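Local coordinates for core protein VP4 (Bluetongue virus, PDB 2JHP) that forms part of the inner capsid and acts as a multifunctional enzyme that caps viral RNA, at residues E315-T321 with D355-V361; A303-I309 with Y334-M340; L14-V18 with H97-F102; K256-R260 with Y345-R350. One frame throughout, in Å; residues are numbered along the deposited sequence.

Interaction 1: E315-T321 with D355-V361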
# COMPACT_ATOMS: atom_id res chain seq x y z
N GLU A 315 -26.57 24.26 -25.27
CA GLU A 315 -26.97 23.55 -24.07
C GLU A 315 -27.93 22.42 -24.48
O GLU A 315 -28.51 22.46 -25.57
CB GLU A 315 -27.62 24.48 -23.05
CG GLU A 315 -29.01 24.97 -23.44
CD GLU A 315 -29.86 25.36 -22.24
OE1 GLU A 315 -29.38 25.23 -21.09
OE2 GLU A 315 -31.01 25.80 -22.47
N TYR A 316 -28.07 21.43 -23.60
CA TYR A 316 -28.85 20.23 -23.88
C TYR A 316 -28.97 19.37 -22.63
O TYR A 316 -28.40 19.70 -21.58
CB TYR A 316 -28.21 19.42 -25.02
CG TYR A 316 -26.82 18.88 -24.74
CD1 TYR A 316 -25.68 19.68 -24.93
CD2 TYR A 316 -26.63 17.57 -24.30
CE1 TYR A 316 -24.39 19.17 -24.67
CE2 TYR A 316 -25.36 17.07 -24.06
CZ TYR A 316 -24.24 17.87 -24.25
OH TYR A 316 -22.99 17.36 -23.99
N HIS A 317 -29.70 18.27 -22.74
CA HIS A 317 -29.95 17.41 -21.59
C HIS A 317 -29.59 15.94 -21.83
O HIS A 317 -29.53 15.47 -22.97
CB HIS A 317 -31.40 17.54 -21.13
CG HIS A 317 -31.76 18.91 -20.65
ND1 HIS A 317 -31.48 19.34 -19.36
CD2 HIS A 317 -32.37 19.94 -21.27
CE1 HIS A 317 -31.91 20.58 -19.22
NE2 HIS A 317 -32.45 20.97 -20.36
N CYS A 318 -29.35 15.24 -20.72
CA CYS A 318 -29.04 13.82 -20.74
C CYS A 318 -29.29 13.18 -19.37
O CYS A 318 -29.55 13.88 -18.39
CB CYS A 318 -27.59 13.61 -21.16
SG CYS A 318 -26.40 14.10 -19.91
N ILE A 319 -29.21 11.85 -19.32
CA ILE A 319 -29.40 11.11 -18.08
C ILE A 319 -28.03 10.65 -17.59
O ILE A 319 -27.36 9.84 -18.24
CB ILE A 319 -30.34 9.92 -18.28
CG1 ILE A 319 -31.71 10.41 -18.76
CG2 ILE A 319 -30.49 9.15 -16.98
CD1 ILE A 319 -32.49 9.36 -19.52
N SER A 320 -27.61 11.17 -16.44
CA SER A 320 -26.23 10.98 -16.00
C SER A 320 -26.03 10.98 -14.48
O SER A 320 -26.87 11.46 -13.72
CB SER A 320 -25.34 12.06 -16.63
OG SER A 320 -23.99 11.90 -16.23
N THR A 321 -24.90 10.42 -14.07
CA THR A 321 -24.35 10.64 -12.74
C THR A 321 -23.11 11.54 -12.89
O THR A 321 -23.04 12.61 -12.28
CB THR A 321 -24.00 9.30 -12.03
OG1 THR A 321 -25.20 8.58 -11.72
CG2 THR A 321 -23.21 9.54 -10.74
N ASP A 355 -27.63 8.98 -7.65
CA ASP A 355 -28.45 8.25 -8.62
C ASP A 355 -28.45 8.98 -9.96
O ASP A 355 -28.47 10.21 -10.00
CB ASP A 355 -29.89 8.16 -8.11
CG ASP A 355 -30.42 6.73 -8.07
OD1 ASP A 355 -30.39 6.04 -9.12
OD2 ASP A 355 -30.86 6.30 -6.98
N ALA A 356 -28.42 8.23 -11.07
CA ALA A 356 -28.39 8.87 -12.37
C ALA A 356 -29.69 9.60 -12.59
O ALA A 356 -30.77 9.02 -12.40
CB ALA A 356 -28.13 7.88 -13.49
N SER A 357 -29.58 10.87 -12.96
CA SER A 357 -30.75 11.73 -13.19
C SER A 357 -30.59 12.62 -14.42
O SER A 357 -29.56 12.62 -15.08
CB SER A 357 -31.01 12.59 -11.95
OG SER A 357 -29.83 13.30 -11.59
N VAL A 358 -31.64 13.37 -14.73
CA VAL A 358 -31.62 14.27 -15.87
C VAL A 358 -30.75 15.47 -15.54
O VAL A 358 -30.92 16.11 -14.51
CB VAL A 358 -33.05 14.66 -16.32
CG1 VAL A 358 -33.89 15.19 -15.14
CG2 VAL A 358 -33.01 15.67 -17.47
N THR A 359 -29.79 15.76 -16.43
CA THR A 359 -28.77 16.77 -16.18
C THR A 359 -28.71 17.76 -17.34
O THR A 359 -28.75 17.38 -18.52
CB THR A 359 -27.38 16.11 -15.99
OG1 THR A 359 -27.46 15.03 -15.06
CG2 THR A 359 -26.37 17.12 -15.48
N LYS A 360 -28.61 19.04 -17.00
CA LYS A 360 -28.36 20.09 -17.99
C LYS A 360 -26.85 20.19 -18.17
O LYS A 360 -26.11 20.10 -17.19
CB LYS A 360 -28.92 21.44 -17.53
CG LYS A 360 -28.95 22.51 -18.61
CD LYS A 360 -29.42 23.86 -18.08
CE LYS A 360 -28.26 24.72 -17.57
NZ LYS A 360 -28.60 26.18 -17.59
N VAL A 361 -26.42 20.36 -19.41
CA VAL A 361 -24.99 20.49 -19.71
C VAL A 361 -24.70 21.63 -20.70
O VAL A 361 -25.29 21.70 -21.78
CB VAL A 361 -24.35 19.13 -20.14
CG1 VAL A 361 -25.37 18.23 -20.83
CG2 VAL A 361 -23.12 19.32 -21.01
O HOH W 1 -27.39 12.34 -11.10
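V361 sets CG1 over one face of the Y316 ring, a CH-pi contact 3.7 Å from CG1 to the ring centroid and 21° off the normal, displaced toward the rim at CE2. Y316 swings its ring over this neighbour because CG stands between the backbone N and the carbonyl carbon (chi1 63°). C318, S320, S357 and T359 point to the same side of the sheet, and C318 SG lies 4.4 Å from V361 CG1. The other side carries H317, I319, V358 and K360. There the imidazole of H317 crosses the root of the lysine, CE1 to K360 CB 3.5 Å, while its ND1 makes a weak bond to T359 O. E315 OE1 lies alongside the lysine chain, 3.3 Å from K360 CD; a bend at chi3 keeps NZ at 3.7 Å, a long salt bridge. These side chains decorate a two-stranded antiparallel sheet in which Y316–V361, C318–T359 and S320–S357 are the hydrogen-bonded pairs and the strand directions differ by 141°. T359 N to C318 O measures 2.7 Å. S357 O is gripped twice, by S320 N (2.8 Å) and by T359 OG1, which arrive from opposite faces of its carbonyl plane. A water donates to S320 O and D355 O and accepts from S357 OG. Past the strand, T321 OG1 lies against A356 CA and bonds to R341 N, and helix 280-295 packs on C318 and I319.

Interaction 2: A303-I309 with Y334-M340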
# COMPACT_ATOMS: atom_id res chain seq x y z
N ALA A 303 -23.60 2.01 -15.32
CA ALA A 303 -23.54 2.07 -16.77
C ALA A 303 -22.48 3.07 -17.20
O ALA A 303 -22.27 4.09 -16.55
CB ALA A 303 -24.90 2.45 -17.34
N LEU A 304 -21.81 2.75 -18.30
CA LEU A 304 -20.93 3.71 -18.96
C LEU A 304 -21.36 3.93 -20.41
O LEU A 304 -21.26 3.02 -21.24
CB LEU A 304 -19.47 3.26 -18.88
CG LEU A 304 -18.39 4.34 -19.03
CD1 LEU A 304 -18.41 5.35 -17.88
CD2 LEU A 304 -17.04 3.67 -19.10
N ILE A 305 -21.85 5.13 -20.70
CA ILE A 305 -22.38 5.45 -22.03
C ILE A 305 -21.47 6.38 -22.85
O ILE A 305 -20.89 7.34 -22.33
CB ILE A 305 -23.82 6.07 -21.94
CG1 ILE A 305 -24.68 5.39 -20.85
CG2 ILE A 305 -24.50 6.08 -23.31
CD1 ILE A 305 -25.10 3.94 -21.13
N LYS A 306 -21.36 6.09 -24.14
CA LYS A 306 -20.70 6.96 -25.10
C LYS A 306 -21.33 8.35 -25.07
O LYS A 306 -22.56 8.47 -25.03
CB LYS A 306 -20.82 6.37 -26.50
CG LYS A 306 -19.79 6.84 -27.49
CD LYS A 306 -20.24 6.53 -28.92
CE LYS A 306 -19.08 6.11 -29.81
NZ LYS A 306 -17.89 6.97 -29.59
N HIS A 307 -20.51 9.39 -25.08
CA HIS A 307 -21.03 10.74 -24.96
C HIS A 307 -20.35 11.74 -25.88
O HIS A 307 -19.43 12.44 -25.45
CB HIS A 307 -20.92 11.21 -23.50
CG HIS A 307 -21.77 12.40 -23.19
ND1 HIS A 307 -21.31 13.69 -23.29
CD2 HIS A 307 -23.06 12.48 -22.77
CE1 HIS A 307 -22.28 14.53 -22.94
NE2 HIS A 307 -23.35 13.82 -22.63
N ARG A 308 -20.79 11.82 -27.13
CA ARG A 308 -20.27 12.85 -28.04
C ARG A 308 -21.00 14.18 -27.82
O ARG A 308 -22.22 14.21 -27.76
CB ARG A 308 -20.28 12.43 -29.53
CG ARG A 308 -21.46 11.55 -29.98
CD ARG A 308 -21.17 10.03 -29.85
NE ARG A 308 -20.98 9.38 -31.14
CZ ARG A 308 -21.90 8.65 -31.76
NH1 ARG A 308 -23.10 8.46 -31.22
NH2 ARG A 308 -21.61 8.12 -32.94
N ILE A 309 -20.23 15.25 -27.65
CA ILE A 309 -20.76 16.60 -27.52
C ILE A 309 -21.18 17.15 -28.88
O ILE A 309 -20.37 17.19 -29.81
CB ILE A 309 -19.74 17.57 -26.91
CG1 ILE A 309 -18.89 16.85 -25.86
CG2 ILE A 309 -20.45 18.81 -26.33
CD1 ILE A 309 -17.49 17.40 -25.70
N TYR A 334 -13.79 15.31 -29.24
CA TYR A 334 -14.82 15.91 -28.39
C TYR A 334 -15.89 14.93 -27.97
O TYR A 334 -17.07 15.04 -28.33
CB TYR A 334 -15.43 17.15 -29.03
CG TYR A 334 -14.50 18.33 -28.93
CD1 TYR A 334 -13.71 18.70 -30.02
CD2 TYR A 334 -14.39 19.05 -27.75
CE1 TYR A 334 -12.85 19.77 -29.94
CE2 TYR A 334 -13.53 20.11 -27.65
CZ TYR A 334 -12.76 20.48 -28.75
OH TYR A 334 -11.91 21.55 -28.67
N GLU A 335 -15.45 13.97 -27.17
CA GLU A 335 -16.26 12.87 -26.69
C GLU A 335 -15.86 12.58 -25.25
O GLU A 335 -14.67 12.54 -24.92
CB GLU A 335 -16.02 11.65 -27.57
CG GLU A 335 -16.85 10.45 -27.26
CD GLU A 335 -16.57 9.32 -28.22
OE1 GLU A 335 -16.98 9.44 -29.40
OE2 GLU A 335 -15.93 8.32 -27.81
N LEU A 336 -16.87 12.41 -24.40
CA LEU A 336 -16.64 12.07 -23.01
C LEU A 336 -17.27 10.72 -22.75
O LEU A 336 -17.75 10.07 -23.68
CB LEU A 336 -17.27 13.12 -22.09
CG LEU A 336 -16.88 14.58 -22.33
CD1 LEU A 336 -17.81 15.46 -21.55
CD2 LEU A 336 -15.43 14.88 -21.96
N ARG A 337 -17.26 10.30 -21.49
CA ARG A 337 -17.98 9.10 -21.07
C ARG A 337 -18.99 9.46 -20.00
O ARG A 337 -18.74 10.30 -19.13
CB ARG A 337 -17.02 8.02 -20.56
CG ARG A 337 -16.17 7.38 -21.65
CD ARG A 337 -17.03 6.62 -22.64
NE ARG A 337 -16.31 6.35 -23.88
CZ ARG A 337 -16.83 5.73 -24.94
NH1 ARG A 337 -18.08 5.28 -24.92
NH2 ARG A 337 -16.09 5.56 -26.02
N ASN A 338 -20.15 8.84 -20.10
CA ASN A 338 -21.24 9.11 -19.18
C ASN A 338 -21.33 7.97 -18.21
O ASN A 338 -21.74 6.87 -18.57
CB ASN A 338 -22.56 9.25 -19.95
CG ASN A 338 -23.71 9.68 -19.07
OD1 ASN A 338 -24.83 9.84 -19.55
ND2 ASN A 338 -23.46 9.87 -17.78
N PHE A 339 -20.91 8.23 -16.97
CA PHE A 339 -21.07 7.25 -15.92
C PHE A 339 -22.43 7.42 -15.24
O PHE A 339 -22.83 8.53 -14.88
CB PHE A 339 -19.92 7.33 -14.89
CG PHE A 339 -20.14 6.45 -13.69
CD1 PHE A 339 -20.05 5.06 -13.80
CD2 PHE A 339 -20.47 7.00 -12.46
CE1 PHE A 339 -20.27 4.25 -12.70
CE2 PHE A 339 -20.69 6.20 -11.36
CZ PHE A 339 -20.59 4.82 -11.47
N MET A 340 -23.12 6.29 -15.07
CA MET A 340 -24.44 6.28 -14.47
C MET A 340 -24.41 5.32 -13.30
O MET A 340 -24.18 4.12 -13.47
CB MET A 340 -25.49 5.82 -15.50
CG MET A 340 -25.63 6.68 -16.77
SD MET A 340 -26.78 6.02 -18.01
CE MET A 340 -28.31 6.05 -17.11
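Strands 303-308 and 335-340 run antiparallel, their axes 4.5 Å apart at closest approach and their directions 152° apart, with A303–M340, I305–N338 and H307–L336 as hydrogen-bonded pairs. In the sheet order 3-2-1-4-5-7-6 of the class I methyltransferase (Rossmann-like) fold they are the fifth and seventh strands, the seventh being the reversed one. The paired bonds between I305 and N338 are 2.8 Å each, I305 N to N338 O and N338 N to I305 O, whereas H307 N to L336 O is weak. A last backbone bond, I309 N to Y334 O, extends the pairing beyond the strand. One side of the pair is charged: K306 NZ donates to E335 OE1 at 2.6 Å, arriving 44° out of the carboxylate plane. E335 reaches out extended, CG anti to the backbone N (chi1 -177°), while K306 bends at chi3 and chi4 to bring NZ to it. R337 completes a salt-bridge network: its NH2, 3.3 Å from E335 OE2, meets that charge with no N-H directed at the oxygen, and also salt-bridges D265. Q326 takes its NE. The K306 side chain is about 6 Å from a bound S-adenosyl-L-homocysteine, which places this network near the ligand. Nearer the other end L304 CD1 packs on F339 CB at 3.9 Å, on the edge side of the ring. On the reverse side I305 CG1 touches M340 SD at 3.6 Å, next to A303 CB. R308, salt-bridged to D286 and E285, has K306 CD over one face of its guanidinium, 3.6 Å above the plane and offset toward the rim.

Interaction 3: L14-V18 with H97-F102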
# COMPACT_ATOMS: atom_id res chain seq x y z
N LEU A 14 33.10 -6.32 -5.95
CA LEU A 14 32.54 -4.98 -5.94
C LEU A 14 33.20 -4.16 -4.84
O LEU A 14 33.23 -2.92 -4.90
CB LEU A 14 31.04 -5.10 -5.66
CG LEU A 14 29.96 -4.40 -6.50
CD1 LEU A 14 30.18 -4.57 -7.98
CD2 LEU A 14 28.59 -4.95 -6.12
N SER A 15 33.73 -4.87 -3.85
CA SER A 15 34.31 -4.29 -2.63
C SER A 15 35.31 -3.15 -2.84
O SER A 15 35.41 -2.25 -2.00
CB SER A 15 34.97 -5.40 -1.81
OG SER A 15 35.86 -4.87 -0.85
N HIS A 16 36.06 -3.20 -3.93
CA HIS A 16 37.11 -2.21 -4.19
C HIS A 16 36.58 -0.81 -4.52
O HIS A 16 37.25 0.18 -4.22
CB HIS A 16 38.05 -2.71 -5.29
CG HIS A 16 37.39 -2.83 -6.63
ND1 HIS A 16 36.43 -3.79 -6.91
CD2 HIS A 16 37.54 -2.11 -7.77
CE1 HIS A 16 36.03 -3.65 -8.16
NE2 HIS A 16 36.68 -2.64 -8.70
N ILE A 17 35.40 -0.74 -5.12
CA ILE A 17 34.79 0.54 -5.53
C ILE A 17 34.35 1.35 -4.31
O ILE A 17 34.45 2.59 -4.28
CB ILE A 17 33.54 0.33 -6.43
CG1 ILE A 17 33.76 -0.80 -7.43
CG2 ILE A 17 33.17 1.63 -7.16
CD1 ILE A 17 32.49 -1.52 -7.82
N VAL A 18 33.87 0.62 -3.32
CA VAL A 18 33.35 1.16 -2.08
C VAL A 18 34.38 1.96 -1.30
O VAL A 18 34.09 3.07 -0.83
CB VAL A 18 32.82 -0.01 -1.22
CG1 VAL A 18 32.90 0.30 0.27
CG2 VAL A 18 31.41 -0.39 -1.67
N HIS A 97 33.73 1.44 -12.90
CA HIS A 97 34.24 1.88 -11.59
C HIS A 97 33.77 3.28 -11.16
O HIS A 97 34.42 3.94 -10.35
CB HIS A 97 35.78 1.84 -11.54
CG HIS A 97 36.35 0.46 -11.71
ND1 HIS A 97 36.38 -0.19 -12.92
CD2 HIS A 97 36.92 -0.37 -10.81
CE1 HIS A 97 36.94 -1.37 -12.77
NE2 HIS A 97 37.28 -1.51 -11.49
N ASP A 98 32.64 3.72 -11.71
CA ASP A 98 32.03 4.99 -11.33
C ASP A 98 31.35 4.85 -9.96
O ASP A 98 30.36 4.13 -9.82
CB ASP A 98 31.02 5.43 -12.40
CG ASP A 98 30.64 6.90 -12.28
OD1 ASP A 98 30.59 7.43 -11.14
OD2 ASP A 98 30.37 7.54 -13.32
N MET A 99 31.88 5.56 -8.97
CA MET A 99 31.30 5.54 -7.62
C MET A 99 29.92 6.20 -7.59
O MET A 99 29.04 5.75 -6.85
CB MET A 99 32.24 6.21 -6.60
CG MET A 99 31.82 6.05 -5.14
SD MET A 99 31.72 4.32 -4.62
CE MET A 99 30.84 4.49 -3.07
N LYS A 100 29.74 7.24 -8.39
CA LYS A 100 28.44 7.91 -8.51
C LYS A 100 27.36 7.03 -9.14
O LYS A 100 26.29 6.84 -8.55
CB LYS A 100 28.57 9.26 -9.23
CG LYS A 100 28.93 10.41 -8.29
CD LYS A 100 29.14 11.72 -9.04
CE LYS A 100 29.55 12.83 -8.08
NZ LYS A 100 29.81 14.11 -8.81
N ALA A 101 27.63 6.47 -10.32
CA ALA A 101 26.66 5.60 -11.00
C ALA A 101 26.29 4.38 -10.14
O ALA A 101 25.13 3.97 -10.11
CB ALA A 101 27.19 5.16 -12.35
N PHE A 102 27.28 3.83 -9.44
CA PHE A 102 27.09 2.75 -8.47
C PHE A 102 26.07 3.14 -7.41
O PHE A 102 25.08 2.43 -7.20
CB PHE A 102 28.44 2.40 -7.83
CG PHE A 102 28.37 1.25 -6.84
CD1 PHE A 102 28.12 -0.05 -7.29
CD2 PHE A 102 28.58 1.47 -5.48
CE1 PHE A 102 28.06 -1.11 -6.39
CE2 PHE A 102 28.52 0.41 -4.57
CZ PHE A 102 28.25 -0.88 -5.02
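H16 and H97 form the aromatic part of this contact, meeting rim to rim with neither ring over the face of the other. Their centroids are 4.9 Å apart and the planes are turned by 63°. H97 CD2 lies in the plane of the H16 ring at its edge, and H16 NE2 is 3.1 Å from H97 NE2. The H16 ring is put there by a chi1 of 66°, with CG between backbone N and carbonyl carbon, and I17 CG1 of the next residue rests on one of its faces. Apolar contacts make up most of the remainder. The ring of F102 is touched at two of its carbons, CE1 by L14 CG at 3.8 Å and CE2 by V18 CG2 at 4.2 Å. In a five-stranded parallel sheet, segment 14-18 comes after the central strand 7-10, while segment 97-102 comes after the edge strand 87-88, and the two meet beyond the carboxyl ends of these strands. V10 accordingly touches V18 and F102, and I89 touches L14 and F102. A sulfur contact also joins the two segments: M99, bent at chi2, brings SD to 4.0 Å from I17 CG2 and to 3.2 Å from I17 O, while Y49 packs on M99 as well as on F102. Within 97-102, D98 is the N-cap of helix 99-112, its OD1 accepting weak bonds from K100 N and A101 N.

Interaction 4: K256-R260 with Y345-R350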
# COMPACT_ATOMS: atom_id res chain seq x y z
N LYS A 256 -30.49 -15.84 -10.21
CA LYS A 256 -29.20 -15.75 -9.51
C LYS A 256 -28.73 -14.29 -9.39
O LYS A 256 -28.80 -13.52 -10.35
CB LYS A 256 -28.13 -16.61 -10.21
CG LYS A 256 -26.83 -16.78 -9.42
CD LYS A 256 -25.92 -17.86 -10.01
CE LYS A 256 -26.29 -19.25 -9.50
NZ LYS A 256 -26.07 -19.42 -8.04
N ARG A 257 -28.25 -13.95 -8.20
CA ARG A 257 -27.79 -12.62 -7.83
C ARG A 257 -26.46 -12.30 -8.51
O ARG A 257 -25.54 -13.11 -8.48
CB ARG A 257 -27.61 -12.61 -6.31
CG ARG A 257 -27.56 -11.25 -5.64
CD ARG A 257 -27.19 -11.43 -4.17
NE ARG A 257 -25.79 -11.83 -4.03
CZ ARG A 257 -25.21 -12.20 -2.88
NH1 ARG A 257 -25.91 -12.23 -1.76
NH2 ARG A 257 -23.93 -12.54 -2.87
N VAL A 258 -26.37 -11.13 -9.13
CA VAL A 258 -25.14 -10.69 -9.78
C VAL A 258 -25.01 -9.16 -9.85
O VAL A 258 -26.01 -8.45 -9.91
CB VAL A 258 -24.97 -11.28 -11.22
CG1 VAL A 258 -24.44 -12.71 -11.17
CG2 VAL A 258 -26.29 -11.19 -12.01
N GLU A 259 -23.78 -8.67 -9.84
CA GLU A 259 -23.54 -7.28 -10.19
C GLU A 259 -23.30 -7.25 -11.68
O GLU A 259 -22.37 -7.89 -12.19
CB GLU A 259 -22.35 -6.69 -9.44
CG GLU A 259 -22.11 -5.25 -9.84
CD GLU A 259 -20.99 -4.57 -9.07
OE1 GLU A 259 -20.55 -5.09 -8.02
OE2 GLU A 259 -20.57 -3.49 -9.53
N ARG A 260 -24.17 -6.52 -12.38
CA ARG A 260 -24.07 -6.34 -13.82
C ARG A 260 -23.67 -4.90 -14.14
O ARG A 260 -24.11 -3.97 -13.47
CB ARG A 260 -25.39 -6.67 -14.50
CG ARG A 260 -25.87 -8.09 -14.32
CD ARG A 260 -27.24 -8.29 -14.99
NE ARG A 260 -27.94 -9.47 -14.50
CZ ARG A 260 -28.95 -9.43 -13.63
NH1 ARG A 260 -29.36 -8.27 -13.13
NH2 ARG A 260 -29.52 -10.56 -13.23
N TYR A 345 -27.92 -4.91 -7.80
CA TYR A 345 -26.95 -5.52 -6.89
C TYR A 345 -25.52 -5.08 -7.23
O TYR A 345 -25.16 -4.99 -8.41
CB TYR A 345 -27.09 -7.04 -6.86
CG TYR A 345 -26.19 -7.69 -5.85
CD1 TYR A 345 -24.95 -8.20 -6.23
CD2 TYR A 345 -26.55 -7.79 -4.51
CE1 TYR A 345 -24.10 -8.80 -5.30
CE2 TYR A 345 -25.71 -8.38 -3.57
CZ TYR A 345 -24.48 -8.89 -3.98
OH TYR A 345 -23.64 -9.49 -3.07
N SER A 346 -24.74 -4.80 -6.19
CA SER A 346 -23.37 -4.32 -6.33
C SER A 346 -22.52 -4.73 -5.14
O SER A 346 -22.95 -4.61 -3.99
CB SER A 346 -23.35 -2.79 -6.49
OG SER A 346 -22.03 -2.29 -6.37
N HIS A 347 -21.31 -5.20 -5.41
CA HIS A 347 -20.37 -5.56 -4.35
C HIS A 347 -19.71 -4.32 -3.72
O HIS A 347 -19.06 -4.41 -2.69
CB HIS A 347 -19.31 -6.52 -4.86
CG HIS A 347 -19.87 -7.75 -5.52
ND1 HIS A 347 -20.46 -8.78 -4.80
CD2 HIS A 347 -19.92 -8.12 -6.82
CE1 HIS A 347 -20.84 -9.73 -5.64
NE2 HIS A 347 -20.53 -9.35 -6.87
N VAL A 348 -19.89 -3.16 -4.36
CA VAL A 348 -19.38 -1.91 -3.83
C VAL A 348 -20.54 -0.97 -3.57
O VAL A 348 -21.36 -0.72 -4.46
CB VAL A 348 -18.38 -1.22 -4.81
CG1 VAL A 348 -18.02 0.18 -4.33
CG2 VAL A 348 -17.11 -2.06 -4.96
N ASP A 349 -20.60 -0.44 -2.35
CA ASP A 349 -21.58 0.58 -2.01
C ASP A 349 -21.26 1.93 -2.68
O ASP A 349 -20.45 2.72 -2.18
CB ASP A 349 -21.70 0.73 -0.49
CG ASP A 349 -22.80 1.68 -0.09
OD1 ASP A 349 -23.48 2.22 -0.99
OD2 ASP A 349 -22.96 1.90 1.13
N ARG A 350 -21.92 2.17 -3.81
CA ARG A 350 -21.76 3.42 -4.54
C ARG A 350 -22.87 4.42 -4.26
O ARG A 350 -23.07 5.34 -5.04
CB ARG A 350 -21.65 3.15 -6.04
CG ARG A 350 -20.38 2.41 -6.45
CD ARG A 350 -20.33 2.16 -7.93
NE ARG A 350 -19.16 1.34 -8.24
CZ ARG A 350 -19.19 0.01 -8.36
NH1 ARG A 350 -20.33 -0.67 -8.22
NH2 ARG A 350 -18.06 -0.63 -8.62
O HOH W 2 -26.39 -5.32 -10.78
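Y345 opens the second segment with its ring laid against R257: the arginine CD sits over one ring face, 3.7 Å from the centroid, a CH-pi contact. The guanidinium plane is only 11° from the ring plane, and the tyrosine hydroxyl ends over one face of that group, offset toward its rim. The 3.1 Å between R257 NH2 and Y345 OH is therefore a stacked approach, with an angle too poor for a hydrogen bond. E259 N comes in the ring plane, at the edge. The carbonyl of Y345 receives E259 CA in a CA-H...O contact, and a water that accepts from R260 N probably donates to it. E259 is extended (chi1 179°), which carries its carboxylate past this carbonyl to H347 and R350. S346 runs alongside the glutamate, its CA 3.4 Å from E259 OE1, and its OG bonds to V348 O, which ties the turn to itself. H347 gives a nearly straight bond, N to E259 OE1 at 2.7 Å with an angle of 166°, reaching the oxygen from above the carboxylate plane; its NE2 bonds to E191. R350 then meets the other oxygen, NH1 to E259 OE2 3.1 Å, a salt bridge between planes steeply inclined to each other. S189 and S301 also bond to E259 OE2, so both oxygens of this buried carboxylate have partners. R350 itself is fixed by H391 and L390, at the end of helix 380-391. E259, E191 and S301 lie just ahead of strands 260-264, 192-196 and 302-308, which puts the contact at the amino-terminal ends of these adjacent parallel strands.

In the fold
From the N terminus, interaction 3 comes first and closes a loop of 78 residues that contains strands of the five-stranded parallel sheet; its centre is at least 55 Å from each of the others. Interaction 4 then opens before strand 260-264. Interaction 2 is nested within its loop, joining two neighbouring strands of the methyltransferase sheet. Interaction 1 crosses both 2 and 4, since 315-321 falls inside their loops and 355-361 follows 345-350. It adds a two-stranded sheet beside that larger sheet, touching interaction 2 through a probable hydrogen bond from T321 N to F339 O. Interaction 4 touches neither, its nearest atoms lying about 4 Å from interaction 2 and about 6 Å from interaction 1.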